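Local coordinates for protein superoxide dismutase (Candida albicans, PDB 4GUN) that binds manganese and, like its relatives, probably disposes of superoxide by dismutation to hydrogen peroxide and molecular oxygen, at residues I8-I13 with K35-Y40; H77-L82 with Q155-A160; P22-E27 with K189-V194; A135-N140 with P165-D170. The protein carries 2 engineered substitutions. All blocks are in the same frame, centred on the assembly; numbering follows the deposited sequence.

How the contacts relate
From the N terminus, contact 1 comes first, packing residues 8-13 on the helix 26-56 that follows, within the alpha-hairpin domain. Before it closes, contact 3 opens at 22-27, so these two cross along the chain. Contact 3 closes only at 189-194, and its long loop encloses contacts 2 and 4. Contact 2 follows contact 1 and runs from helix 60-85 to the 155-160 loop. Contact 4 pairs two strands of the C-terminal sheet and crosses contact 2. Contacts 2 and 3 both bridge the helical and C-terminal domains. Contacts 2 and 4 meet at the manganese, while Tyr40 and His37 connect contact 1 to contact 2.

Contact 1. Residues I8-I13 with K35-Y40; sequences ISLPKI and KHHVAY
Leu10 and Pro11 close on the imidazole of His37, and this is where most of the contact between 8-13 and 35-40 lies. The first interaction is CH-pi. Leu10 CD1 sits over one face of the His37 ring, 3.9 Å from its centroid and 22° off the normal, displaced toward the CG side of the rim. Leu10 CG is anti to its backbone N (chi1 -173°), which turns the isobutyl end toward the helix although the CB itself starts off alongside it. His37 also has CG anti to the backbone N, and its ring reaches out to meet the loop.

Van der Waals contacts make up the rest. Pro11 and His37 come tip to tip, with Pro11 CD 3.4 Å from His37 CE1 in an oblique approach. The second Leu10 methyl, CD2, makes an apolar contact with Val38 CG2 at 3.9 Å. At the start of the segment Ile8 CD1 only grazes the backbone, 4.4 Å from Tyr40 O.

No hydrogen bond joins the two segments; the His37 nitrogens have partners on helix 60-85. ND1 is bonded to Trp84 NE1 and NE2 to His77 ND1. With both nitrogens gripped, the ring is fixed in rotation while Leu10 and Pro11 pack against it. One turn along, the Tyr40 hydroxyl bonds to Gln155 NE2 and the ring lies beside that of His80.

The arrangement belongs to the N-terminal alpha-hairpin domain of iron/manganese superoxide dismutases, whose leading loop packs on the first long helix beside the second shell of the metal site.

Contact 2. Residues H77-L82 with Q155-A160; sequences HTNHSL and QDTISA. With MN (manganese (II) ion), chain Q.
Asn79 and Thr157 meet where the alpha-hairpin domain of this iron/manganese superoxide dismutase fold borders its C-terminal domain: helix 60-85 on one side, the loop between strands 146-153 and 163-170 on the other. Asn79 can be followed outward. Asn79 CB faces the loop and comes 3.8 Å from Gln155 OE1; CG lies beside Thr157 OG1. Asn79 OD1 accepts the Thr157 hydroxyl, 2.7 Å from Thr157 OG1, with the donor tilted 27° from the carbonyl plane.

ND2 uses both of its hydrogens. One points to Asp156 O, 3.1 Å from Asn79 ND2; the oxygen is close to the Asn79 amide plane, while the nitrogen sits above the Asp156 carbonyl plane. The other runs almost straight, at 170°, to Gln155 OE1, which is 3.2 Å from Asn79 ND2. Three bonds therefore fix the rotation of the amide and which end is which; Trp134 and Phe136 pack on the same side chain.

Asn79 is in turn a third-shell residue, since it positions the Gln155 amide. The Gln155 chain bends at chi2 (-55°) and carries NE2 toward the metal, at the edge of the His80 ring. Tyr40 OH is a second partner of that NE2. His80 ND1 is bonded to Gly76 O, which orients the ring toward the metal. His80 NE2 binds the manganese at 2.1 Å, and Gln155 NE2 donates at 3.1 Å to the metal-bound water oxygen.

Contact 3. Residues P22-E27 with K189-V194; sequences PYISKE and KAIWNV
Tyr23 lays its ring flat against Asn193, with Asn193 CB over the ring centre, 3.5 Å from the centroid and 9° off the normal. This is a CH-pi contact, and the Asn193 amide continues it, its plane only 19° from that of the ring, so that ND2 extends over Tyr23 CE1. Other atoms close round the ring: Val194 CG1 lies 3.6 Å from Tyr23 CD2, and Ala190 O lies 3.6 Å from Tyr23 CD1, both approaching obliquely. Ile24 CD1 meets Ile191 CD1 at 3.9 Å and touches Val194 more loosely.

What sets these groups in place lies one step back. Asn193 CG is anti to its carbonyl carbon (chi1 -62°), which puts the amide alongside the Tyr23 ring. Asn193 ND2 turns back and donates to Ala190 O at 2.9 Å, which fixes the amide nearly parallel to the tyrosine. Pro22, which is preceded by a cis peptide bond, places CD 3.8 Å above the other face of the Tyr23 ring. Tyr23 O is bonded to Tyr180 OH, and the Val194 backbone to Ala88.

Ser25 is the N-cap of helix 26-56, its OG bonded to Ile28 N. The contact joins the entrance of that helix to the C-terminal part of helix 184-191 and what follows it, with helix 177-180 alongside, while Trp192 turns the other way to helix 115-127 and to Ile137 and Ile167 of the sheet.

Contact 4. Residues A135-N140 with P165-D170; sequences AFIVKN and PIIAID. With MN (manganese (II) ion), chain Q.
Ile137 and Ile167 stand side by side across two antiparallel strands, pointing the same way, with Ile137 CD1 3.9 Å from Ile167 CB. Ala135 and Ile169 share that face of the sheet, which is packed by helices 115-127 and 197-205. The other face carries Phe136 and Val138 against Ala168 and Pro165. There Phe136 CG is anti to its carbonyl carbon (chi1 -59°), and the ring swings obliquely across the neighbouring strand, CE1 lying 3.7 Å from Ala168 CB and CD1 near the Pro165 ring. Helix 60-85 and Ile158 pack over this side.

Ile166 breaks the alternation. Its side chain crosses that of Ile137 at about a right angle, CG2 of Ile137 lying 4.1 Å from Ile166 CB, and its far end packs on Lys139 CB. Both Ile166 and Ile167 face Ile137, whose carbonyl O accepts from Ile166 N at 2.8 Å and, more weakly, from Ile167 N at 3.3 Å. This is a classic beta bulge. Beyond it, Ala135 and Ile169 are linked by a reciprocal pair of backbone bonds.

The strand ends in Asp170, beyond the Ala135-Ile169 pair. Its OD2 binds the manganese at 2.0 Å, while OD1 is held by Trp172 N and takes a weak bond from the metal-bound water. With His32, His80 and His174, it forms the metal site of the iron/manganese superoxide dismutase family, set at the end of the C-terminal domain's three-stranded antiparallel sheet.

Contact 1. Residues I8-I13 with K35-Y40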
loop_
_atom_site.group_PDB
_atom_site.type_symbol
_atom_site.label_atom_id
_atom_site.label_comp_id
_atom_site.label_asym_id
_atom_site.label_seq_id
_atom_site.Cartn_x
_atom_site.Cartn_y
_atom_site.Cartn_z
ATOM N N ILE A 8 -4.064 27.393 2.871
ATOM C CA ILE A 8 -5.351 26.932 3.393
ATOM C C ILE A 8 -5.484 27.398 4.853
ATOM O O ILE A 8 -4.480 27.700 5.512
ATOM C CB ILE A 8 -5.591 25.397 3.241
ATOM C CG1 ILE A 8 -4.599 24.562 4.080
ATOM C CG2 ILE A 8 -5.601 24.987 1.748
ATOM C CD1 ILE A 8 -4.986 23.157 4.345
ATOM N N SER A 9 -6.722 27.451 5.357
ATOM C CA SER A 9 -6.960 27.877 6.731
ATOM C C SER A 9 -7.983 26.992 7.401
ATOM O O SER A 9 -8.694 26.243 6.727
ATOM C CB SER A 9 -7.339 29.358 6.780
ATOM O OG SER A 9 -8.541 29.618 6.081
ATOM N N LEU A 10 -8.021 27.025 8.728
ATOM C CA LEU A 10 -8.970 26.231 9.493
ATOM C C LEU A 10 -10.382 26.753 9.202
ATOM O O LEU A 10 -10.593 27.952 9.346
ATOM C CB LEU A 10 -8.655 26.339 10.997
ATOM C CG LEU A 10 -9.447 25.432 11.940
ATOM C CD1 LEU A 10 -8.985 24.006 11.827
ATOM C CD2 LEU A 10 -9.288 25.899 13.393
ATOM N N PRO A 11 -11.349 25.904 8.760
ATOM C CA PRO A 11 -12.705 26.422 8.493
ATOM C C PRO A 11 -13.451 26.776 9.782
ATOM O O PRO A 11 -13.105 26.291 10.867
ATOM C CB PRO A 11 -13.386 25.259 7.767
ATOM C CG PRO A 11 -12.734 24.034 8.355
ATOM C CD PRO A 11 -11.281 24.445 8.529
ATOM N N LYS A 12 -14.468 27.639 9.658
ATOM C CA LYS A 12 -15.325 28.043 10.767
ATOM C C LYS A 12 -16.324 26.909 10.980
ATOM O O LYS A 12 -16.828 26.360 9.994
ATOM C CB LYS A 12 -16.052 29.354 10.410
ATOM N N ILE A 13 -16.577 26.520 12.241
ATOM C CA ILE A 13 -17.490 25.403 12.583
ATOM C C ILE A 13 -18.896 25.925 12.913
ATOM O O ILE A 13 -19.031 26.746 13.809
ATOM C CB ILE A 13 -16.909 24.521 13.729
ATOM C CG1 ILE A 13 -15.395 24.219 13.555
ATOM C CG2 ILE A 13 -17.738 23.257 13.960
ATOM C CD1 ILE A 13 -14.978 23.346 12.360
ATOM N N LYS A 35 -6.401 21.007 17.495
ATOM C CA LYS A 35 -5.058 20.415 17.474
ATOM C C LYS A 35 -4.879 19.579 16.192
ATOM O O LYS A 35 -3.991 19.893 15.403
ATOM C CB LYS A 35 -4.744 19.601 18.750
ATOM C CG LYS A 35 -4.904 20.369 20.075
ATOM C CD LYS A 35 -3.739 21.334 20.317
ATOM C CE LYS A 35 -3.926 22.214 21.525
ATOM N NZ LYS A 35 -2.782 23.152 21.704
ATOM N N HIS A 36 -5.750 18.553 15.960
ATOM C CA HIS A 36 -5.664 17.670 14.790
ATOM C C HIS A 36 -5.858 18.331 13.438
ATOM O O HIS A 36 -4.998 18.170 12.561
ATOM C CB HIS A 36 -6.487 16.364 14.946
ATOM C CG HIS A 36 -6.048 15.514 16.098
ATOM N ND1 HIS A 36 -5.017 14.589 15.969
ATOM C CD2 HIS A 36 -6.489 15.497 17.378
ATOM C CE1 HIS A 36 -4.894 14.019 17.156
ATOM N NE2 HIS A 36 -5.760 14.533 18.039
ATOM N N HIS A 37 -6.988 19.015 13.229
ATOM C CA HIS A 37 -7.235 19.695 11.949
ATOM C C HIS A 37 -6.194 20.800 11.752
ATOM O O HIS A 37 -5.621 20.890 10.677
ATOM C CB HIS A 37 -8.686 20.233 11.848
ATOM C CG HIS A 37 -9.111 20.672 10.474
ATOM N ND1 HIS A 37 -10.449 20.738 10.131
ATOM C CD2 HIS A 37 -8.370 21.075 9.409
ATOM C CE1 HIS A 37 -10.478 21.155 8.878
ATOM N NE2 HIS A 37 -9.247 21.382 8.407
ATOM N N VAL A 38 -5.877 21.558 12.812
ATOM C CA VAL A 38 -4.843 22.618 12.783
ATOM C C VAL A 38 -3.478 22.069 12.292
ATOM O O VAL A 38 -2.771 22.759 11.553
ATOM C CB VAL A 38 -4.745 23.322 14.173
ATOM C CG1 VAL A 38 -3.409 24.044 14.355
ATOM C CG2 VAL A 38 -5.905 24.293 14.376
ATOM N N ALA A 39 -3.107 20.836 12.725
ATOM C CA ALA A 39 -1.850 20.186 12.326
ATOM C C ALA A 39 -1.832 19.867 10.818
ATOM O O ALA A 39 -0.794 20.024 10.174
ATOM C CB ALA A 39 -1.608 18.926 13.153
ATOM N N TYR A 40 -2.979 19.487 10.242
ATOM C CA TYR A 40 -3.061 19.268 8.792
ATOM C C TYR A 40 -3.031 20.611 8.018
ATOM O O TYR A 40 -2.450 20.657 6.940
ATOM C CB TYR A 40 -4.304 18.446 8.406
ATOM C CG TYR A 40 -4.408 17.107 9.105
ATOM C CD1 TYR A 40 -3.425 16.134 8.942
ATOM C CD2 TYR A 40 -5.531 16.778 9.854
ATOM C CE1 TYR A 40 -3.522 14.896 9.569
ATOM C CE2 TYR A 40 -5.628 15.552 10.512
ATOM C CZ TYR A 40 -4.631 14.607 10.353
ATOM O OH TYR A 40 -4.742 13.398 10.998
#

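Contact 2. Residues H77-L82 with Q155-A160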
loop_
_atom_site.group_PDB
_atom_site.type_symbol
_atom_site.label_atom_id
_atom_site.label_comp_id
_atom_site.label_asym_id
_atom_site.label_seq_id
_atom_site.Cartn_x
_atom_site.Cartn_y
_atom_site.Cartn_z
ATOM N N HIS A 77 -7.048 17.798 5.735
ATOM C CA HIS A 77 -7.835 19.044 5.696
ATOM C C HIS A 77 -9.177 18.824 5.005
ATOM O O HIS A 77 -10.209 19.256 5.528
ATOM C CB HIS A 77 -7.071 20.169 4.981
ATOM C CG HIS A 77 -7.906 21.396 4.746
ATOM N ND1 HIS A 77 -8.335 22.206 5.807
ATOM C CD2 HIS A 77 -8.314 21.952 3.578
ATOM C CE1 HIS A 77 -9.007 23.202 5.242
ATOM N NE2 HIS A 77 -9.048 23.076 3.909
ATOM N N THR A 78 -9.147 18.143 3.835
ATOM C CA THR A 78 -10.331 17.833 3.024
ATOM C C THR A 78 -11.295 16.941 3.804
ATOM O O THR A 78 -12.498 17.238 3.851
ATOM C CB THR A 78 -9.905 17.175 1.699
ATOM O OG1 THR A 78 -9.118 18.109 0.966
ATOM C CG2 THR A 78 -11.101 16.712 0.855
ATOM N N ASN A 79 -10.771 15.868 4.416
ATOM C CA ASN A 79 -11.588 14.907 5.199
ATOM C C ASN A 79 -12.249 15.556 6.420
ATOM O O ASN A 79 -13.451 15.380 6.628
ATOM C CB ASN A 79 -10.763 13.685 5.603
ATOM C CG ASN A 79 -10.407 12.749 4.458
ATOM O OD1 ASN A 79 -11.068 12.728 3.418
ATOM N ND2 ASN A 79 -9.373 11.926 4.638
ATOM N N HIS A 80 -11.468 16.300 7.225
ATOM C CA HIS A 80 -11.998 16.974 8.402
ATOM C C HIS A 80 -13.029 18.056 8.054
ATOM O O HIS A 80 -14.075 18.087 8.686
ATOM C CB HIS A 80 -10.875 17.441 9.343
ATOM C CG HIS A 80 -10.225 16.290 10.064
ATOM N ND1 HIS A 80 -9.165 15.596 9.508
ATOM C CD2 HIS A 80 -10.557 15.697 11.234
ATOM C CE1 HIS A 80 -8.852 14.650 10.378
ATOM N NE2 HIS A 80 -9.641 14.689 11.446
ATOM N N SER A 81 -12.790 18.858 6.987
ATOM C CA SER A 81 -13.737 19.882 6.491
ATOM C C SER A 81 -15.076 19.264 6.096
ATOM O O SER A 81 -16.130 19.834 6.409
ATOM C CB SER A 81 -13.155 20.653 5.305
ATOM O OG SER A 81 -12.082 21.478 5.728
ATOM N N LEU A 82 -15.040 18.082 5.429
ATOM C CA LEU A 82 -16.248 17.323 5.058
ATOM C C LEU A 82 -16.928 16.840 6.335
ATOM O O LEU A 82 -18.148 16.915 6.457
ATOM C CB LEU A 82 -15.922 16.103 4.179
ATOM C CG LEU A 82 -15.467 16.335 2.732
ATOM C CD1 LEU A 82 -14.685 15.130 2.215
ATOM C CD2 LEU A 82 -16.658 16.639 1.800
ATOM N N GLN A 155 -5.194 9.432 5.850
ATOM C CA GLN A 155 -5.830 10.648 5.339
ATOM C C GLN A 155 -6.118 10.590 3.847
ATOM O O GLN A 155 -6.337 11.619 3.220
ATOM C CB GLN A 155 -5.142 11.954 5.771
ATOM C CG GLN A 155 -5.193 12.261 7.289
ATOM C CD GLN A 155 -6.580 12.275 7.919
ATOM O OE1 GLN A 155 -7.619 12.404 7.258
ATOM N NE2 GLN A 155 -6.619 12.158 9.226
ATOM N N ASP A 156 -6.173 9.370 3.284
ATOM C CA ASP A 156 -6.553 9.191 1.880
ATOM C C ASP A 156 -8.037 9.649 1.752
ATOM O O ASP A 156 -8.804 9.574 2.722
ATOM C CB ASP A 156 -6.325 7.731 1.430
ATOM C CG ASP A 156 -4.862 7.285 1.466
ATOM O OD1 ASP A 156 -3.977 8.149 1.663
ATOM O OD2 ASP A 156 -4.602 6.075 1.296
ATOM N N THR A 157 -8.399 10.226 0.608
ATOM C CA THR A 157 -9.736 10.806 0.420
ATOM C C THR A 157 -10.422 10.348 -0.861
ATOM O O THR A 157 -9.853 9.571 -1.620
ATOM C CB THR A 157 -9.639 12.350 0.527
ATOM O OG1 THR A 157 -10.948 12.899 0.725
ATOM C CG2 THR A 157 -8.942 13.001 -0.679
ATOM N N ILE A 158 -11.619 10.888 -1.127
ATOM C CA ILE A 158 -12.350 10.652 -2.375
ATOM C C ILE A 158 -11.825 11.712 -3.346
ATOM O O ILE A 158 -12.243 12.866 -3.298
ATOM C CB ILE A 158 -13.889 10.679 -2.145
ATOM C CG1 ILE A 158 -14.311 9.650 -1.044
ATOM C CG2 ILE A 158 -14.670 10.447 -3.453
ATOM C CD1 ILE A 158 -13.727 8.219 -1.162
ATOM N N SER A 159 -10.808 11.353 -4.137
ATOM C CA SER A 159 -10.181 12.344 -5.014
ATOM C C SER A 159 -10.408 12.122 -6.499
ATOM O O SER A 159 -10.069 13.007 -7.312
ATOM C CB SER A 159 -8.699 12.491 -4.688
ATOM O OG SER A 159 -8.016 11.285 -4.966
ATOM N N ALA A 160 -11.001 10.957 -6.861
ATOM C CA ALA A 160 -11.307 10.659 -8.257
ATOM C C ALA A 160 -12.318 11.700 -8.764
ATOM O O ALA A 160 -13.320 11.930 -8.079
ATOM C CB ALA A 160 -11.880 9.259 -8.384
HETATM MN MN MN Q . -9.705 13.007 12.750
HETATM O O HOH W 1 -8.807 11.667 11.314
#

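Contact 3. Residues P22-E27 with K189-V194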
loop_
_atom_site.group_PDB
_atom_site.type_symbol
_atom_site.label_atom_id
_atom_site.label_comp_id
_atom_site.label_asym_id
_atom_site.label_seq_id
_atom_site.Cartn_x
_atom_site.Cartn_y
_atom_site.Cartn_z
ATOM N N PRO A 22 -24.724 13.896 23.884
ATOM C CA PRO A 22 -23.791 12.930 24.493
ATOM C C PRO A 22 -23.056 12.006 23.519
ATOM O O PRO A 22 -22.412 11.060 23.960
ATOM C CB PRO A 22 -24.713 12.134 25.433
ATOM C CG PRO A 22 -26.016 12.065 24.670
ATOM C CD PRO A 22 -26.114 13.377 23.908
ATOM N N TYR A 23 -23.184 12.251 22.209
ATOM C CA TYR A 23 -22.628 11.405 21.146
ATOM C C TYR A 23 -21.117 11.593 20.948
ATOM O O TYR A 23 -20.377 10.610 20.967
ATOM C CB TYR A 23 -23.465 11.563 19.851
ATOM C CG TYR A 23 -24.955 11.461 20.130
ATOM C CD1 TYR A 23 -25.519 10.271 20.595
ATOM C CD2 TYR A 23 -25.778 12.575 20.039
ATOM C CE1 TYR A 23 -26.872 10.188 20.920
ATOM C CE2 TYR A 23 -27.135 12.505 20.367
ATOM C CZ TYR A 23 -27.676 11.309 20.806
ATOM O OH TYR A 23 -29.020 11.210 21.076
ATOM N N ILE A 24 -20.668 12.853 20.819
ATOM C CA ILE A 24 -19.252 13.241 20.700
ATOM C C ILE A 24 -19.014 14.348 21.749
ATOM O O ILE A 24 -19.742 15.341 21.771
ATOM C CB ILE A 24 -18.835 13.690 19.261
ATOM C CG1 ILE A 24 -19.318 12.672 18.175
ATOM C CG2 ILE A 24 -17.302 13.924 19.203
ATOM C CD1 ILE A 24 -19.078 13.085 16.734
ATOM N N SER A 25 -18.035 14.154 22.641
ATOM C CA SER A 25 -17.796 15.122 23.713
ATOM C C SER A 25 -17.106 16.402 23.251
ATOM O O SER A 25 -16.423 16.401 22.216
ATOM C CB SER A 25 -17.015 14.476 24.855
ATOM O OG SER A 25 -15.645 14.323 24.510
ATOM N N LYS A 26 -17.257 17.490 24.051
ATOM C CA LYS A 26 -16.573 18.767 23.804
ATOM C C LYS A 26 -15.055 18.518 23.817
ATOM O O LYS A 26 -14.331 19.089 23.007
ATOM C CB LYS A 26 -16.926 19.806 24.892
ATOM C CG LYS A 26 -16.142 21.101 24.746
ATOM C CD LYS A 26 -16.684 22.251 25.551
ATOM C CE LYS A 26 -15.672 23.376 25.513
ATOM N NZ LYS A 26 -16.030 24.468 26.448
ATOM N N GLU A 27 -14.588 17.655 24.745
ATOM C CA GLU A 27 -13.173 17.333 24.955
ATOM C C GLU A 27 -12.532 16.753 23.695
ATOM O O GLU A 27 -11.493 17.263 23.261
ATOM C CB GLU A 27 -12.994 16.447 26.213
ATOM C CG GLU A 27 -13.323 17.177 27.522
ATOM C CD GLU A 27 -14.735 17.732 27.643
ATOM O OE1 GLU A 27 -15.688 17.005 27.272
ATOM O OE2 GLU A 27 -14.881 18.923 28.008
ATOM N N LYS A 189 -22.140 3.378 16.124
ATOM C CA LYS A 189 -23.575 3.362 16.397
ATOM C C LYS A 189 -24.067 4.786 16.774
ATOM O O LYS A 189 -24.980 5.315 16.140
ATOM C CB LYS A 189 -23.875 2.335 17.517
ATOM C CG LYS A 189 -25.352 1.970 17.665
ATOM C CD LYS A 189 -25.579 0.816 18.658
ATOM C CE LYS A 189 -25.543 -0.566 18.030
ATOM N NZ LYS A 189 -26.764 -0.866 17.225
ATOM N N ALA A 190 -23.397 5.423 17.741
ATOM C CA ALA A 190 -23.732 6.745 18.262
ATOM C C ALA A 190 -23.671 7.942 17.306
ATOM O O ALA A 190 -24.488 8.850 17.454
ATOM C CB ALA A 190 -22.907 7.029 19.500
ATOM N N ILE A 191 -22.694 7.984 16.387
ATOM C CA ILE A 191 -22.476 9.135 15.485
ATOM C C ILE A 191 -23.666 9.474 14.574
ATOM O O ILE A 191 -23.846 10.640 14.234
ATOM C CB ILE A 191 -21.119 9.030 14.695
ATOM C CG1 ILE A 191 -20.679 10.419 14.121
ATOM C CG2 ILE A 191 -21.163 7.945 13.614
ATOM C CD1 ILE A 191 -19.205 10.541 13.775
ATOM N N TRP A 192 -24.445 8.465 14.153
ATOM C CA TRP A 192 -25.595 8.671 13.263
ATOM C C TRP A 192 -26.664 9.618 13.820
ATOM O O TRP A 192 -27.328 10.293 13.046
ATOM C CB TRP A 192 -26.173 7.339 12.780
ATOM C CG TRP A 192 -25.167 6.566 11.986
ATOM C CD1 TRP A 192 -24.386 5.543 12.433
ATOM C CD2 TRP A 192 -24.740 6.845 10.649
ATOM N NE1 TRP A 192 -23.553 5.111 11.432
ATOM C CE2 TRP A 192 -23.731 5.909 10.329
ATOM C CE3 TRP A 192 -25.148 7.769 9.666
ATOM C CZ2 TRP A 192 -23.118 5.871 9.074
ATOM C CZ3 TRP A 192 -24.504 7.764 8.436
ATOM C CH2 TRP A 192 -23.499 6.828 8.149
ATOM N N ASN A 193 -26.740 9.739 15.159
ATOM C CA ASN A 193 -27.620 10.658 15.883
ATOM C C ASN A 193 -27.240 12.146 15.633
ATOM O O ASN A 193 -28.072 13.023 15.832
ATOM C CB ASN A 193 -27.602 10.342 17.365
ATOM C CG ASN A 193 -28.103 8.968 17.710
ATOM O OD1 ASN A 193 -29.295 8.686 17.644
ATOM N ND2 ASN A 193 -27.201 8.065 18.062
ATOM N N VAL A 194 -26.009 12.420 15.164
ATOM C CA VAL A 194 -25.561 13.799 14.856
ATOM C C VAL A 194 -25.138 13.992 13.407
ATOM O O VAL A 194 -24.501 14.999 13.077
ATOM C CB VAL A 194 -24.536 14.407 15.871
ATOM C CG1 VAL A 194 -25.197 14.712 17.213
ATOM C CG2 VAL A 194 -23.293 13.526 16.035
#

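Contact 4. Residues A135-N140 with P165-D170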
loop_
_atom_site.group_PDB
_atom_site.type_symbol
_atom_site.label_atom_id
_atom_site.label_comp_id
_atom_site.label_asym_id
_atom_site.label_seq_id
_atom_site.Cartn_x
_atom_site.Cartn_y
_atom_site.Cartn_z
ATOM N N ALA A 135 -14.684 6.096 6.422
ATOM C CA ALA A 135 -15.714 5.492 5.570
ATOM C C ALA A 135 -16.457 6.634 4.892
ATOM O O ALA A 135 -16.660 7.694 5.498
ATOM C CB ALA A 135 -16.686 4.635 6.356
ATOM N N PHE A 136 -16.809 6.446 3.617
ATOM C CA PHE A 136 -17.542 7.459 2.883
ATOM C C PHE A 136 -18.717 6.829 2.153
ATOM O O PHE A 136 -18.580 5.763 1.562
ATOM C CB PHE A 136 -16.657 8.173 1.830
ATOM C CG PHE A 136 -15.422 8.901 2.298
ATOM C CD1 PHE A 136 -15.439 10.277 2.487
ATOM C CD2 PHE A 136 -14.215 8.229 2.445
ATOM C CE1 PHE A 136 -14.284 10.956 2.884
ATOM C CE2 PHE A 136 -13.060 8.910 2.839
ATOM C CZ PHE A 136 -13.103 10.265 3.052
ATOM N N ILE A 137 -19.840 7.542 2.141
ATOM C CA ILE A 137 -20.981 7.259 1.287
ATOM C C ILE A 137 -20.622 8.130 0.079
ATOM O O ILE A 137 -20.362 9.329 0.256
ATOM C CB ILE A 137 -22.341 7.663 1.924
ATOM C CG1 ILE A 137 -22.689 6.680 3.074
ATOM C CG2 ILE A 137 -23.433 7.629 0.841
ATOM C CD1 ILE A 137 -23.798 7.132 4.038
ATOM N N VAL A 138 -20.507 7.517 -1.120
ATOM C CA VAL A 138 -20.062 8.252 -2.318
ATOM C C VAL A 138 -21.080 8.164 -3.437
ATOM O O VAL A 138 -21.788 7.173 -3.524
ATOM C CB VAL A 138 -18.644 7.808 -2.838
ATOM C CG1 VAL A 138 -17.578 7.882 -1.751
ATOM C CG2 VAL A 138 -18.663 6.420 -3.469
ATOM N N LYS A 139 -21.108 9.178 -4.323
ATOM C CA LYS A 139 -21.952 9.163 -5.529
ATOM C C LYS A 139 -21.009 9.036 -6.724
ATOM O O LYS A 139 -20.027 9.771 -6.823
ATOM C CB LYS A 139 -22.803 10.444 -5.633
ATOM C CG LYS A 139 -23.481 10.669 -6.996
ATOM C CD LYS A 139 -23.971 12.106 -7.116
ATOM C CE LYS A 139 -24.946 12.297 -8.265
ATOM N NZ LYS A 139 -25.234 13.756 -8.494
ATOM N N ASN A 140 -21.331 8.135 -7.655
ATOM C CA ASN A 140 -20.511 7.962 -8.855
ATOM C C ASN A 140 -21.233 8.651 -10.003
ATOM O O ASN A 140 -22.341 8.276 -10.347
ATOM C CB ASN A 140 -20.255 6.467 -9.122
ATOM C CG ASN A 140 -19.249 6.149 -10.204
ATOM O OD1 ASN A 140 -19.090 6.861 -11.180
ATOM N ND2 ASN A 140 -18.539 5.050 -10.049
ATOM N N PRO A 165 -17.826 12.795 -2.469
ATOM C CA PRO A 165 -18.057 12.354 -1.079
ATOM C C PRO A 165 -19.396 12.948 -0.572
ATOM O O PRO A 165 -19.649 14.142 -0.754
ATOM C CB PRO A 165 -16.820 12.875 -0.326
ATOM C CG PRO A 165 -16.322 14.036 -1.137
ATOM C CD PRO A 165 -16.811 13.876 -2.553
ATOM N N ILE A 166 -20.294 12.095 -0.060
ATOM C CA ILE A 166 -21.637 12.513 0.406
ATOM C C ILE A 166 -21.662 12.622 1.937
ATOM O O ILE A 166 -22.194 13.589 2.493
ATOM C CB ILE A 166 -22.775 11.593 -0.169
ATOM C CG1 ILE A 166 -22.703 11.416 -1.719
ATOM C CG2 ILE A 166 -24.179 12.037 0.289
ATOM C CD1 ILE A 166 -22.685 12.771 -2.556
ATOM N N ILE A 167 -21.094 11.604 2.601
ATOM C CA ILE A 167 -20.942 11.518 4.053
ATOM C C ILE A 167 -19.529 11.053 4.342
ATOM O O ILE A 167 -19.084 10.064 3.754
ATOM C CB ILE A 167 -21.996 10.543 4.692
ATOM C CG1 ILE A 167 -23.431 11.135 4.685
ATOM C CG2 ILE A 167 -21.579 10.052 6.115
ATOM C CD1 ILE A 167 -23.705 12.341 5.654
ATOM N N ALA A 168 -18.831 11.744 5.275
ATOM C CA ALA A 168 -17.496 11.336 5.707
ATOM C C ALA A 168 -17.584 10.990 7.198
ATOM O O ALA A 168 -18.162 11.769 7.983
ATOM C CB ALA A 168 -16.503 12.462 5.480
ATOM N N ILE A 169 -17.119 9.780 7.554
ATOM C CA ILE A 169 -17.046 9.260 8.932
ATOM C C ILE A 169 -15.590 8.962 9.322
ATOM O O ILE A 169 -14.993 8.018 8.807
ATOM C CB ILE A 169 -17.941 8.024 9.215
ATOM C CG1 ILE A 169 -19.424 8.243 8.789
ATOM C CG2 ILE A 169 -17.834 7.622 10.709
ATOM C CD1 ILE A 169 -20.190 9.278 9.598
ATOM N N ASP A 170 -15.067 9.723 10.279
ATOM C CA ASP A 170 -13.720 9.561 10.817
ATOM C C ASP A 170 -13.647 8.341 11.746
ATOM O O ASP A 170 -14.337 8.300 12.767
ATOM C CB ASP A 170 -13.301 10.828 11.588
ATOM C CG ASP A 170 -11.805 10.951 11.839
ATOM O OD1 ASP A 170 -11.059 10.017 11.489
ATOM O OD2 ASP A 170 -11.380 11.988 12.337
HETATM MN MN MN Q . -9.705 13.007 12.750
HETATM O O HOH W 1 -8.807 11.667 11.314
#